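Local coordinates for protein inactive glucansucrase (Lactobacillus reuteri, PDB 5JBD) that is an inactive member of the glucansucrase group of glycoside hydrolase family 70, built round a TIM-type barrel and carrying a bound calcium ion, at residues Q41-I46 and Y864-G868; Y55-P61 and W79-Y85; E259-N264 and N276-F280; L454-D458 and A512-Y516; N555-A561 and S593-L597. One frame throughout, in Å; residues are numbered along the deposited sequence. Where two conformers were deposited one is given.

Contact 1 (Q41-I46 and Y864-G868); sequences QDSSAI and YLNSG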
# COMPACT_ATOMS: atom_id res chain seq x y z
N GLN A 41 -31.56 -28.99 -13.54
CA GLN A 41 -30.58 -29.11 -12.48
C GLN A 41 -29.15 -28.96 -13.00
O GLN A 41 -28.32 -29.87 -12.93
CB GLN A 41 -30.76 -30.44 -11.74
CG GLN A 41 -32.12 -30.59 -11.09
CD GLN A 41 -32.13 -31.61 -9.96
OE1 GLN A 41 -31.28 -32.51 -9.91
NE2 GLN A 41 -33.07 -31.46 -9.03
N ASP A 42 -28.85 -27.76 -13.49
CA ASP A 42 -27.49 -27.41 -13.94
C ASP A 42 -27.35 -25.88 -13.99
O ASP A 42 -28.29 -25.15 -13.71
CB ASP A 42 -27.17 -28.07 -15.30
CG ASP A 42 -28.15 -27.67 -16.40
OD1 ASP A 42 -28.42 -26.47 -16.57
OD2 ASP A 42 -28.64 -28.57 -17.12
N SER A 43 -26.17 -25.42 -14.38
CA SER A 43 -25.87 -23.99 -14.41
C SER A 43 -26.68 -23.17 -15.40
O SER A 43 -26.76 -21.94 -15.26
CB SER A 43 -24.37 -23.78 -14.64
OG SER A 43 -23.63 -24.37 -13.59
N SER A 44 -27.30 -23.83 -16.39
CA SER A 44 -28.19 -23.14 -17.32
C SER A 44 -29.48 -22.62 -16.66
O SER A 44 -30.14 -21.75 -17.23
CB SER A 44 -28.55 -24.03 -18.52
OG SER A 44 -29.53 -25.00 -18.18
N ALA A 45 -29.86 -23.18 -15.51
CA ALA A 45 -31.04 -22.71 -14.78
C ALA A 45 -30.84 -22.37 -13.29
O ALA A 45 -31.78 -21.88 -12.65
CB ALA A 45 -32.17 -23.71 -14.93
N ILE A 46 -29.66 -22.62 -12.74
CA ILE A 46 -29.39 -22.36 -11.32
C ILE A 46 -28.01 -21.71 -11.16
O ILE A 46 -26.99 -22.35 -11.41
CB ILE A 46 -29.46 -23.65 -10.46
CG1 ILE A 46 -30.81 -24.40 -10.63
CG2 ILE A 46 -29.24 -23.32 -8.99
CD1 ILE A 46 -30.83 -25.76 -9.97
N TYR A 864 -26.02 -28.41 -2.87
CA TYR A 864 -24.97 -28.65 -3.87
C TYR A 864 -25.58 -29.04 -5.19
O TYR A 864 -26.56 -29.78 -5.23
CB TYR A 864 -24.00 -29.73 -3.39
CG TYR A 864 -22.70 -29.80 -4.18
CD1 TYR A 864 -21.62 -28.97 -3.86
CD2 TYR A 864 -22.55 -30.69 -5.23
CE1 TYR A 864 -20.44 -29.03 -4.58
CE2 TYR A 864 -21.37 -30.76 -5.95
CZ TYR A 864 -20.31 -29.94 -5.62
OH TYR A 864 -19.14 -30.02 -6.36
N LEU A 865 -25.00 -28.51 -6.26
CA LEU A 865 -25.43 -28.81 -7.61
C LEU A 865 -24.30 -29.55 -8.31
O LEU A 865 -23.27 -28.96 -8.65
CB LEU A 865 -25.79 -27.53 -8.35
CG LEU A 865 -26.34 -27.72 -9.75
CD1 LEU A 865 -27.64 -28.54 -9.72
CD2 LEU A 865 -26.56 -26.36 -10.40
N ASN A 866 -24.48 -30.85 -8.49
CA ASN A 866 -23.55 -31.68 -9.23
C ASN A 866 -23.82 -31.48 -10.71
O ASN A 866 -24.83 -31.95 -11.22
CB ASN A 866 -23.72 -33.15 -8.84
CG ASN A 866 -22.67 -34.06 -9.47
OD1 ASN A 866 -22.47 -34.06 -10.68
ND2 ASN A 866 -22.02 -34.87 -8.64
N SER A 867 -22.95 -30.74 -11.37
CA SER A 867 -23.03 -30.54 -12.82
C SER A 867 -21.69 -30.02 -13.30
O SER A 867 -20.96 -29.38 -12.54
CB SER A 867 -24.17 -29.57 -13.20
OG SER A 867 -23.85 -28.22 -12.90
N GLY A 868 -21.36 -30.29 -14.56
CA GLY A 868 -20.05 -29.91 -15.11
C GLY A 868 -18.90 -30.48 -14.28
O GLY A 868 -18.91 -31.66 -13.95
O HOH W 1 -22.84 -26.97 -15.34

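Contact 2 (Y55-P61 and W79-Y85); sequences YTDWYRP and WRPLLMY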
# COMPACT_ATOMS: atom_id res chain seq x y z
N TYR A 55 -27.88 -17.40 -1.19
CA TYR A 55 -29.23 -16.85 -1.01
C TYR A 55 -29.52 -15.62 -1.87
O TYR A 55 -30.66 -15.39 -2.21
CB TYR A 55 -29.54 -16.54 0.46
CG TYR A 55 -29.79 -17.77 1.28
CD1 TYR A 55 -30.98 -18.51 1.11
CD2 TYR A 55 -28.86 -18.22 2.22
CE1 TYR A 55 -31.21 -19.65 1.85
CE2 TYR A 55 -29.09 -19.36 2.97
CZ TYR A 55 -30.26 -20.07 2.78
OH TYR A 55 -30.48 -21.21 3.51
N THR A 56 -28.51 -14.84 -2.21
CA THR A 56 -28.70 -13.64 -3.03
C THR A 56 -28.59 -13.90 -4.54
O THR A 56 -28.71 -12.97 -5.32
CB THR A 56 -27.71 -12.51 -2.61
OG1 THR A 56 -26.37 -13.02 -2.61
CG2 THR A 56 -28.06 -12.02 -1.23
N ASP A 57 -28.37 -15.15 -4.94
CA ASP A 57 -28.35 -15.52 -6.35
C ASP A 57 -29.76 -15.81 -6.86
O ASP A 57 -30.74 -15.79 -6.12
CB ASP A 57 -27.41 -16.72 -6.60
CG ASP A 57 -25.97 -16.30 -6.88
OD1 ASP A 57 -25.67 -15.09 -6.99
OD2 ASP A 57 -25.11 -17.20 -6.95
N TRP A 58 -29.84 -16.06 -8.16
CA TRP A 58 -31.07 -16.24 -8.86
C TRP A 58 -31.10 -17.61 -9.55
O TRP A 58 -30.06 -18.26 -9.76
CB TRP A 58 -31.21 -15.12 -9.90
CG TRP A 58 -31.38 -13.73 -9.32
CD1 TRP A 58 -30.57 -13.09 -8.39
CD2 TRP A 58 -32.39 -12.80 -9.66
NE1 TRP A 58 -31.05 -11.84 -8.13
CE2 TRP A 58 -32.16 -11.63 -8.90
CE3 TRP A 58 -33.48 -12.83 -10.54
CZ2 TRP A 58 -32.97 -10.52 -8.99
CZ3 TRP A 58 -34.29 -11.72 -10.63
CH2 TRP A 58 -34.03 -10.57 -9.85
N TYR A 59 -32.31 -18.04 -9.91
CA TYR A 59 -32.52 -19.27 -10.69
C TYR A 59 -33.71 -19.11 -11.64
O TYR A 59 -34.46 -18.13 -11.56
CB TYR A 59 -32.72 -20.47 -9.77
CG TYR A 59 -34.14 -20.68 -9.27
CD1 TYR A 59 -34.79 -19.70 -8.54
CD2 TYR A 59 -34.83 -21.87 -9.52
CE1 TYR A 59 -36.09 -19.89 -8.09
CE2 TYR A 59 -36.11 -22.07 -9.05
CZ TYR A 59 -36.74 -21.07 -8.34
OH TYR A 59 -38.02 -21.24 -7.86
N ARG A 60 -33.85 -20.07 -12.55
CA ARG A 60 -34.97 -20.10 -13.48
C ARG A 60 -35.95 -21.16 -13.03
O ARG A 60 -35.66 -22.36 -13.16
CB ARG A 60 -34.48 -20.41 -14.90
CG ARG A 60 -35.59 -20.44 -15.94
CD ARG A 60 -35.08 -20.93 -17.28
NE ARG A 60 -36.18 -21.22 -18.21
CZ ARG A 60 -36.02 -21.71 -19.43
NH1 ARG A 60 -34.79 -22.01 -19.90
NH2 ARG A 60 -37.09 -21.94 -20.20
N PRO A 61 -37.12 -20.76 -12.47
CA PRO A 61 -38.14 -21.78 -12.18
C PRO A 61 -38.75 -22.28 -13.47
O PRO A 61 -38.60 -21.64 -14.51
CB PRO A 61 -39.19 -21.01 -11.36
CG PRO A 61 -39.06 -19.59 -11.82
CD PRO A 61 -37.59 -19.40 -12.13
N TRP A 79 -35.60 -15.21 -14.93
CA TRP A 79 -34.99 -15.67 -13.70
C TRP A 79 -35.63 -14.97 -12.51
O TRP A 79 -36.20 -13.89 -12.65
CB TRP A 79 -33.48 -15.44 -13.75
CG TRP A 79 -32.78 -16.34 -14.73
CD1 TRP A 79 -33.04 -16.45 -16.08
CD2 TRP A 79 -31.73 -17.26 -14.45
NE1 TRP A 79 -32.21 -17.38 -16.64
CE2 TRP A 79 -31.40 -17.90 -15.67
CE3 TRP A 79 -31.05 -17.62 -13.29
CZ2 TRP A 79 -30.41 -18.88 -15.75
CZ3 TRP A 79 -30.07 -18.58 -13.38
CH2 TRP A 79 -29.75 -19.19 -14.60
N ARG A 80 -35.56 -15.61 -11.35
CA ARG A 80 -36.10 -15.07 -10.12
C ARG A 80 -35.09 -15.22 -8.99
O ARG A 80 -34.27 -16.14 -9.01
CB ARG A 80 -37.41 -15.77 -9.74
CG ARG A 80 -38.56 -15.62 -10.72
CD ARG A 80 -39.06 -14.19 -10.81
NE ARG A 80 -40.18 -14.02 -11.73
CZ ARG A 80 -40.08 -13.72 -13.03
NH1 ARG A 80 -38.91 -13.57 -13.64
NH2 ARG A 80 -41.19 -13.59 -13.74
N PRO A 81 -35.13 -14.30 -8.01
CA PRO A 81 -34.24 -14.40 -6.86
C PRO A 81 -34.62 -15.57 -5.97
O PRO A 81 -35.82 -15.81 -5.71
CB PRO A 81 -34.47 -13.06 -6.14
CG PRO A 81 -35.86 -12.70 -6.49
CD PRO A 81 -36.04 -13.15 -7.90
N LEU A 82 -33.61 -16.30 -5.51
CA LEU A 82 -33.81 -17.44 -4.62
C LEU A 82 -34.54 -17.05 -3.33
O LEU A 82 -35.32 -17.85 -2.79
CB LEU A 82 -32.48 -18.14 -4.33
CG LEU A 82 -31.90 -19.01 -5.46
CD1 LEU A 82 -30.41 -19.30 -5.28
CD2 LEU A 82 -32.68 -20.31 -5.59
N LEU A 83 -34.34 -15.81 -2.86
CA LEU A 83 -34.98 -15.32 -1.63
C LEU A 83 -36.50 -15.16 -1.67
O LEU A 83 -37.10 -14.92 -0.62
CB LEU A 83 -34.34 -14.01 -1.14
CG LEU A 83 -33.05 -14.22 -0.36
CD1 LEU A 83 -32.25 -12.93 -0.31
CD2 LEU A 83 -33.32 -14.78 1.04
N MET A 84 -37.11 -15.27 -2.85
CA MET A 84 -38.57 -15.43 -2.97
C MET A 84 -39.07 -16.82 -2.55
O MET A 84 -40.27 -16.98 -2.27
CB MET A 84 -39.03 -15.20 -4.42
CG MET A 84 -39.16 -13.75 -4.81
SD MET A 84 -39.43 -13.61 -6.58
CE MET A 84 -41.11 -14.22 -6.75
N TYR A 85 -38.17 -17.82 -2.59
CA TYR A 85 -38.51 -19.24 -2.39
C TYR A 85 -37.82 -19.93 -1.22
O TYR A 85 -38.39 -20.87 -0.66
CB TYR A 85 -38.15 -20.04 -3.65
CG TYR A 85 -38.88 -19.60 -4.91
CD1 TYR A 85 -40.11 -20.17 -5.27
CD2 TYR A 85 -38.33 -18.65 -5.75
CE1 TYR A 85 -40.75 -19.78 -6.43
CE2 TYR A 85 -38.97 -18.25 -6.92
CZ TYR A 85 -40.18 -18.82 -7.26
OH TYR A 85 -40.84 -18.42 -8.40
O HOH W 2 -32.15 -13.98 -4.10

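Contact 3 (E259-N264 and N276-F280); sequences EYFLLN and NFDGF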
# COMPACT_ATOMS: atom_id res chain seq x y z
N GLU A 259 9.16 -9.53 -12.04
CA GLU A 259 10.36 -8.70 -11.90
C GLU A 259 11.10 -8.56 -13.23
O GLU A 259 11.47 -7.45 -13.62
CB GLU A 259 11.26 -9.26 -10.81
CG GLU A 259 10.66 -9.13 -9.41
CD GLU A 259 11.16 -10.17 -8.42
OE1 GLU A 259 12.23 -10.76 -8.66
OE2 GLU A 259 10.46 -10.41 -7.41
N TYR A 260 11.25 -9.68 -13.94
CA TYR A 260 11.91 -9.68 -15.24
C TYR A 260 11.16 -8.77 -16.23
O TYR A 260 11.77 -8.01 -16.99
CB TYR A 260 12.06 -11.11 -15.79
CG TYR A 260 12.72 -11.16 -17.16
CD1 TYR A 260 14.10 -11.05 -17.30
CD2 TYR A 260 11.95 -11.25 -18.31
CE1 TYR A 260 14.70 -11.05 -18.55
CE2 TYR A 260 12.53 -11.27 -19.57
CZ TYR A 260 13.89 -11.17 -19.68
OH TYR A 260 14.44 -11.18 -20.95
N PHE A 261 9.83 -8.83 -16.19
CA PHE A 261 8.97 -7.99 -17.04
C PHE A 261 9.18 -6.51 -16.78
O PHE A 261 9.43 -5.73 -17.71
CB PHE A 261 7.50 -8.37 -16.79
CG PHE A 261 6.48 -7.51 -17.50
CD1 PHE A 261 6.19 -7.72 -18.84
CD2 PHE A 261 5.77 -6.54 -16.80
CE1 PHE A 261 5.22 -6.95 -19.49
CE2 PHE A 261 4.81 -5.77 -17.44
CZ PHE A 261 4.54 -5.97 -18.79
N LEU A 262 9.13 -6.13 -15.52
CA LEU A 262 9.29 -4.72 -15.14
C LEU A 262 10.70 -4.20 -15.46
O LEU A 262 10.85 -3.06 -15.92
CB LEU A 262 8.94 -4.51 -13.67
CG LEU A 262 7.46 -4.74 -13.34
CD1 LEU A 262 7.29 -4.81 -11.84
CD2 LEU A 262 6.55 -3.68 -13.95
N LEU A 263 11.71 -5.05 -15.29
CA LEU A 263 13.10 -4.68 -15.58
C LEU A 263 13.41 -4.58 -17.08
O LEU A 263 14.49 -4.09 -17.44
CB LEU A 263 14.09 -5.66 -14.91
CG LEU A 263 14.17 -5.67 -13.38
CD1 LEU A 263 14.84 -6.95 -12.88
CD2 LEU A 263 14.89 -4.46 -12.81
N ASN A 264 12.48 -5.03 -17.93
CA ASN A 264 12.58 -4.94 -19.37
C ASN A 264 11.28 -4.41 -20.03
O ASN A 264 11.02 -4.70 -21.20
CB ASN A 264 12.93 -6.33 -19.93
CG ASN A 264 14.31 -6.78 -19.51
OD1 ASN A 264 15.29 -6.35 -20.09
ND2 ASN A 264 14.38 -7.61 -18.49
N ASN A 276 12.71 0.96 -19.45
CA ASN A 276 12.82 -0.21 -18.60
C ASN A 276 13.20 0.23 -17.18
O ASN A 276 14.09 1.07 -17.02
CB ASN A 276 13.92 -1.11 -19.18
CG ASN A 276 13.77 -1.36 -20.70
OD1 ASN A 276 12.79 -1.94 -21.16
ND2 ASN A 276 14.76 -0.93 -21.46
N PHE A 277 12.53 -0.31 -16.16
CA PHE A 277 12.90 -0.02 -14.79
C PHE A 277 14.29 -0.62 -14.46
O PHE A 277 14.67 -1.66 -15.01
CB PHE A 277 11.83 -0.53 -13.82
CG PHE A 277 10.54 0.24 -13.88
CD1 PHE A 277 10.46 1.53 -13.37
CD2 PHE A 277 9.39 -0.32 -14.43
CE1 PHE A 277 9.27 2.25 -13.42
CE2 PHE A 277 8.20 0.39 -14.48
CZ PHE A 277 8.13 1.68 -13.98
N ASP A 278 15.02 0.08 -13.59
CA ASP A 278 16.38 -0.28 -13.17
C ASP A 278 16.41 -1.05 -11.86
O ASP A 278 17.39 -1.76 -11.57
CB ASP A 278 17.20 0.99 -13.02
CG ASP A 278 17.30 1.77 -14.31
OD1 ASP A 278 17.97 1.29 -15.25
OD2 ASP A 278 16.65 2.85 -14.40
N GLY A 279 15.37 -0.90 -11.05
CA GLY A 279 15.30 -1.56 -9.76
C GLY A 279 13.94 -1.38 -9.13
O GLY A 279 13.01 -0.90 -9.80
N PHE A 280 13.82 -1.76 -7.86
CA PHE A 280 12.53 -1.76 -7.17
C PHE A 280 12.50 -1.06 -5.83
O PHE A 280 13.47 -1.08 -5.05
CB PHE A 280 12.07 -3.20 -6.96
CG PHE A 280 11.95 -3.98 -8.23
CD1 PHE A 280 10.94 -3.66 -9.14
CD2 PHE A 280 12.83 -5.01 -8.53
CE1 PHE A 280 10.81 -4.37 -10.33
CE2 PHE A 280 12.70 -5.72 -9.72
CZ PHE A 280 11.70 -5.40 -10.61

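Contact 4 (L454-D458 and A512-Y516); sequences LSNKD and ASVRY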
# COMPACT_ATOMS: atom_id res chain seq x y z
N LEU A 454 19.13 15.64 4.54
CA LEU A 454 19.96 15.80 3.36
C LEU A 454 21.46 15.98 3.64
O LEU A 454 22.26 15.92 2.70
CB LEU A 454 19.43 16.95 2.50
CG LEU A 454 18.02 16.66 1.92
CD1 LEU A 454 17.42 17.93 1.32
CD2 LEU A 454 18.05 15.56 0.87
N SER A 455 21.82 16.24 4.89
CA SER A 455 23.24 16.34 5.29
C SER A 455 23.73 15.08 5.99
O SER A 455 24.94 14.93 6.18
CB SER A 455 23.46 17.58 6.18
OG SER A 455 22.67 17.53 7.36
N ASN A 456 22.83 14.17 6.37
CA ASN A 456 23.23 12.94 7.07
C ASN A 456 24.12 12.01 6.22
O ASN A 456 23.83 11.77 5.04
CB ASN A 456 21.99 12.16 7.56
CG ASN A 456 21.51 12.59 8.94
OD1 ASN A 456 22.15 13.36 9.65
ND2 ASN A 456 20.38 12.03 9.34
N LYS A 457 25.17 11.46 6.84
CA LYS A 457 26.03 10.44 6.24
C LYS A 457 25.37 9.07 6.40
O LYS A 457 24.53 8.87 7.28
CB LYS A 457 27.38 10.44 6.99
CG LYS A 457 28.48 9.58 6.39
CD LYS A 457 29.78 9.77 7.17
CE LYS A 457 30.94 8.96 6.59
NZ LYS A 457 30.63 7.51 6.59
N ASP A 458 25.83 8.10 5.61
CA ASP A 458 25.37 6.72 5.72
C ASP A 458 23.84 6.61 5.58
O ASP A 458 23.16 6.04 6.45
CB ASP A 458 25.91 6.05 6.99
CG ASP A 458 27.39 5.71 6.88
OD1 ASP A 458 27.78 5.02 5.92
OD2 ASP A 458 28.17 6.15 7.75
N ALA A 512 24.83 21.22 16.10
CA ALA A 512 25.54 21.43 14.84
C ALA A 512 25.86 20.07 14.23
O ALA A 512 26.43 19.19 14.91
CB ALA A 512 26.82 22.23 15.07
N SER A 513 25.41 19.87 12.99
CA SER A 513 25.72 18.68 12.21
C SER A 513 26.64 19.11 11.08
O SER A 513 26.26 19.93 10.25
CB SER A 513 24.45 18.05 11.64
OG SER A 513 24.75 16.84 10.98
N VAL A 514 27.88 18.60 11.11
CA VAL A 514 28.94 19.05 10.23
C VAL A 514 29.39 17.90 9.35
O VAL A 514 29.63 16.80 9.86
CB VAL A 514 30.15 19.57 11.04
CG1 VAL A 514 31.36 19.83 10.14
CG2 VAL A 514 29.78 20.87 11.77
N ARG A 515 29.52 18.16 8.05
CA ARG A 515 30.20 17.26 7.12
C ARG A 515 31.54 17.86 6.73
O ARG A 515 31.63 19.05 6.43
CB ARG A 515 29.32 16.97 5.90
CG ARG A 515 27.98 16.30 6.23
CD ARG A 515 28.15 14.92 6.88
NE ARG A 515 28.82 13.97 5.99
CZ ARG A 515 28.25 13.32 4.97
NH1 ARG A 515 26.96 13.50 4.68
NH2 ARG A 515 28.97 12.48 4.22
N TYR A 516 32.60 17.05 6.75
CA TYR A 516 33.97 17.59 6.62
C TYR A 516 34.43 17.78 5.17
O TYR A 516 35.41 18.48 4.95
CB TYR A 516 34.98 16.74 7.40
CG TYR A 516 34.72 16.76 8.89
CD1 TYR A 516 34.93 17.93 9.62
CD2 TYR A 516 34.24 15.65 9.55
CE1 TYR A 516 34.64 17.99 10.98
CE2 TYR A 516 33.99 15.69 10.93
CZ TYR A 516 34.19 16.87 11.63
OH TYR A 516 33.94 16.93 12.99
O HOH W 3 22.53 16.14 9.59

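Contact 5 (N555-A561 and S593-L597); sequences NMGRAHA and SNGIL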
# COMPACT_ATOMS: atom_id res chain seq x y z
N ASN A 555 32.82 23.58 14.83
CA ASN A 555 34.07 23.03 14.33
C ASN A 555 33.91 22.50 12.90
O ASN A 555 33.40 21.40 12.69
CB ASN A 555 34.60 21.92 15.23
CG ASN A 555 35.96 21.41 14.79
OD1 ASN A 555 36.61 22.05 13.95
ND2 ASN A 555 36.41 20.31 15.37
N MET A 556 34.40 23.27 11.93
CA MET A 556 34.38 22.87 10.52
C MET A 556 35.48 21.86 10.16
O MET A 556 35.40 21.21 9.11
CB MET A 556 34.47 24.10 9.61
CG MET A 556 33.45 25.20 9.92
SD MET A 556 31.72 24.64 9.88
CE MET A 556 31.53 24.31 8.14
N GLY A 557 36.50 21.75 11.01
CA GLY A 557 37.61 20.83 10.82
C GLY A 557 38.90 21.49 10.39
O GLY A 557 38.90 22.60 9.84
N ARG A 558 40.00 20.78 10.59
CA ARG A 558 41.35 21.25 10.26
C ARG A 558 41.56 21.51 8.77
O ARG A 558 42.42 22.29 8.40
CB ARG A 558 42.44 20.26 10.74
CG ARG A 558 42.55 20.13 12.25
CD ARG A 558 43.21 21.36 12.86
NE ARG A 558 43.12 21.34 14.32
CZ ARG A 558 43.40 22.38 15.11
NH1 ARG A 558 43.80 23.54 14.59
NH2 ARG A 558 43.28 22.24 16.43
N ALA A 559 40.78 20.85 7.92
CA ALA A 559 40.82 21.11 6.48
C ALA A 559 40.25 22.47 6.10
O ALA A 559 40.41 22.88 4.96
CB ALA A 559 40.07 20.01 5.72
N HIS A 560 39.61 23.17 7.04
CA HIS A 560 38.87 24.38 6.73
C HIS A 560 39.22 25.59 7.61
O HIS A 560 38.34 26.37 7.98
CB HIS A 560 37.39 24.05 6.83
CG HIS A 560 36.98 22.94 5.91
ND1 HIS A 560 36.91 23.10 4.55
CD2 HIS A 560 36.68 21.64 6.15
CE1 HIS A 560 36.56 21.96 3.99
NE2 HIS A 560 36.41 21.06 4.94
N ALA A 561 40.51 25.77 7.87
CA ALA A 561 41.01 26.95 8.61
C ALA A 561 41.11 28.14 7.67
O ALA A 561 41.37 27.97 6.47
CB ALA A 561 42.36 26.66 9.25
N SER A 593 41.91 30.30 12.61
CA SER A 593 43.05 29.51 12.15
C SER A 593 42.99 28.04 12.58
O SER A 593 43.86 27.26 12.21
CB SER A 593 44.35 30.15 12.64
OG SER A 593 44.41 30.12 14.05
N ASN A 594 41.96 27.66 13.35
CA ASN A 594 41.72 26.28 13.75
C ASN A 594 40.55 25.61 13.02
O ASN A 594 40.31 24.44 13.23
CB ASN A 594 41.45 26.24 15.25
CG ASN A 594 42.67 26.61 16.06
OD1 ASN A 594 43.75 26.04 15.88
ND2 ASN A 594 42.51 27.57 16.93
N GLY A 595 39.85 26.36 12.18
CA GLY A 595 38.66 25.88 11.49
C GLY A 595 37.37 26.06 12.26
O GLY A 595 36.40 25.38 11.98
N ILE A 596 37.35 26.98 13.24
CA ILE A 596 36.15 27.26 14.04
C ILE A 596 35.35 28.39 13.40
O ILE A 596 35.91 29.44 13.10
CB ILE A 596 36.50 27.65 15.49
CG1 ILE A 596 37.34 26.55 16.15
CG2 ILE A 596 35.23 27.91 16.30
CD1 ILE A 596 36.71 25.16 16.13
N LEU A 597 34.05 28.18 13.21
CA LEU A 597 33.14 29.21 12.72
C LEU A 597 32.26 29.75 13.86
O LEU A 597 31.58 28.98 14.53
CB LEU A 597 32.26 28.65 11.59
CG LEU A 597 31.53 29.70 10.76
CD1 LEU A 597 32.51 30.47 9.89
CD2 LEU A 597 30.44 29.05 9.91
O HOH W 4 39.28 22.37 14.43

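Contact 1 (Q41-I46 and Y864-G868)
L865 gives up 88 Å² to this contact, more than any other residue, and both of its methyls pack on the opposing loop. L865 CD1 lies 3.5 Å from Q41 O and 4.2 Å from Q41 CB, and L865 CD2 lies 3.7 Å from D42 C and 4.0 Å from I46 CB. S867 comes next: its CB points at Q41-I46 and packs 4.0 Å from D42 CB, where the CA atoms of the two segments come nearest (D42 to S867, 5.6 Å). No direct hydrogen bond crosses; a water bridges S43 OG (3.2 Å) and S867 OG (2.9 Å), and S43 OG also bonds to N48. The loop contains an Asx turn, D42 OD1 accepting from S44 N at 2.9 Å. The segments lie 818 residues apart, so this loop-to-loop packing joins both ends of the chain, consistent with the U-shaped path of family 70 enzymes, in which most domains other than C are built from an N- and a C-terminal stretch.

Contact 2 (Y55-P61 and W79-Y85)
Aromatic rings make up most of the apolar centre. Y59 points the edge of its ring at the face of Y85 in an offset edge-to-face pair (centroids 5.2 Å apart, planes at 89°), and Y59 CD1 also meets L82 CD2 at 3.7 Å. On other sides of the strands, two CH-pi contacts form: P81 CD sits 3.7 Å from the centroid of the six-membered ring of W58, 17° off its normal, and R60 CB sits 4.1 Å from that of the five-membered ring of W79, 10° off. Y55 CB touches L83 CD2 at 4.2 Å.

Between these groups runs a short antiparallel ladder. Y59 and R80 form its hydrogen-bonded pair, Y59 N to R80 O at 2.9 Å and R80 N to Y59 O at 2.8 Å; W58 and P81 form the non-hydrogen-bonded pair, a position that asks no amide hydrogen of the proline. L82 N to D57 O, 3.0 Å and 171°, carries the pairing into the 3-10 turn 82-84. At the polar edge a water donates to Y55 O (2.8 Å) and D57 O (3.1 Å) and accepts from L83 N (3.1 Å). The phenol of Y59 bonds to N36 O. Helix 126-147 flanks this two-stranded sheet, with R80 salt-bridged to E141, while helix 151-162 packs on W58 and P81 through A154, L153 and I157.

Contact 3 (E259-N264 and N276-F280)
The last part of helix 249-263 lies against the loop residues N276 and F277 that lead into strand 279-282, and the backbones close to 4.7 Å between L263 CA and F277 CA and 4.8 Å between N264 CA and N276 CA. One hydrogen bond joins them, F277 N to L262 O (3.2 Å, 145°), supported by a CA-H...O contact from L263 CA to F277 O (3.5 Å, 148°). The gap widens to 8.7 Å between E259 CA and F280 CA, and the ring of F280 fills it. Its edge faces L262 CB (F280 CE1, 3.8 Å) and E259 O (F280 CZ, 3.6 Å), while L263 CG lies 3.7 Å from F280 CZ. F277 CD2 reaches L262 CB at 4.3 Å. N264 ND2 returns to Y260 O at 3.0 Å, and N276 turns its amide to P273 and K267. In the barrel this chemistry implies mainly leucine-phenylalanine packing between a helix and the loop and strand that follow, with one peptide hydrogen bond at the close approach.

Contact 4 (L454-D458 and A512-Y516)
On strand 510-515, the first link to L454-D458 comes from S513, whose CB points toward that segment. S513 OG stops 4.2 Å from S455 OG, and a water fills the space between, 2.7 Å from S513 OG, donating to S455 OG at 2.6 Å and to N456 OD1 at 2.8 Å. These side chains have other partners too: S455 OG bonds to A451 O, and Q501 serves both S513 and N456. R515, with 88 Å² buried, supplies the direct bond: R515 NH1 donates to S455 O at 2.9 Å and 162°. The carbonyl lies near the plane of the guanidinium, as suits such a bond, while K457 CA sits over one face and K457 CB comes within 3.6 Å of R515 CZ. R515 NH2 donates to G499 O, so the guanidinium links S455 O to the G499 backbone. K457 NZ bonds to T378 O and forms a salt bridge with D458 OD2 (3.0 Å). Here an arginine from an antiparallel sheet meets S455 O, in the last, weakly bonded part of helix 446-455, a polar junction between the TIM-type barrel and the beta domain that accompanies it in this family.

Contact 5 (N555-A561 and S593-L597)
An Asx turn opens this contact where strand 550-555 ends: N555 OD1 accepts from G557 N at 3.0 Å and 136°, turning the chain out of the ladder it forms with strand 596-605. N555 and I596 are the antiparallel non-hydrogen-bonded pair, CA atoms 4.7 Å apart, and beside them M556 N donates to G595 O at 2.9 Å. The loop 555-561 then folds over G595, whose CA lies 3.7 Å from G557 O and makes a CA-H...O contact with H560 O (3.6 Å, 144°). A CB here would fall 2.2 Å from G557 O, so a side chain would clash. This two-stranded antiparallel ladder lies in the beta domain beside strand 564-571, whose Y565 touches M556 and H560. On the exposed side R558 NH1 donates to N594 OD1 at 2.8 Å, and a water donates to both N555 OD1 (2.7 Å) and N594 O (2.6 Å). A561 CB rests 3.4 Å from S593 O, and on the buried side M556 CG packs 4.0 Å from L597 CB.

Overall arrangement
Contacts 2, 3 and 4 are buried; contacts 1 and 5 are partly exposed. Contact 3, nearest the chain centre, is largely apolar barrel packing. The others form two pairs on opposite sides of that centre. Contacts 1 and 2 meet through their N-terminal segments: A45 O probably bonds to R60 N (2.7 Å), yet contact 1 is water-bridged loop packing while contact 2 couples strand pairing to aromatic stacking. Contacts 4 and 5 are joined on the beta-domain side by a probable hydrogen bond, Y516 O to H560 NE2 (2.8 Å); contact 4 is a buried arginine-carbonyl and water contact, contact 5 strand pairing and turn packing with an exposed R558-N594 bond. Contact 1 encloses all others in sequence.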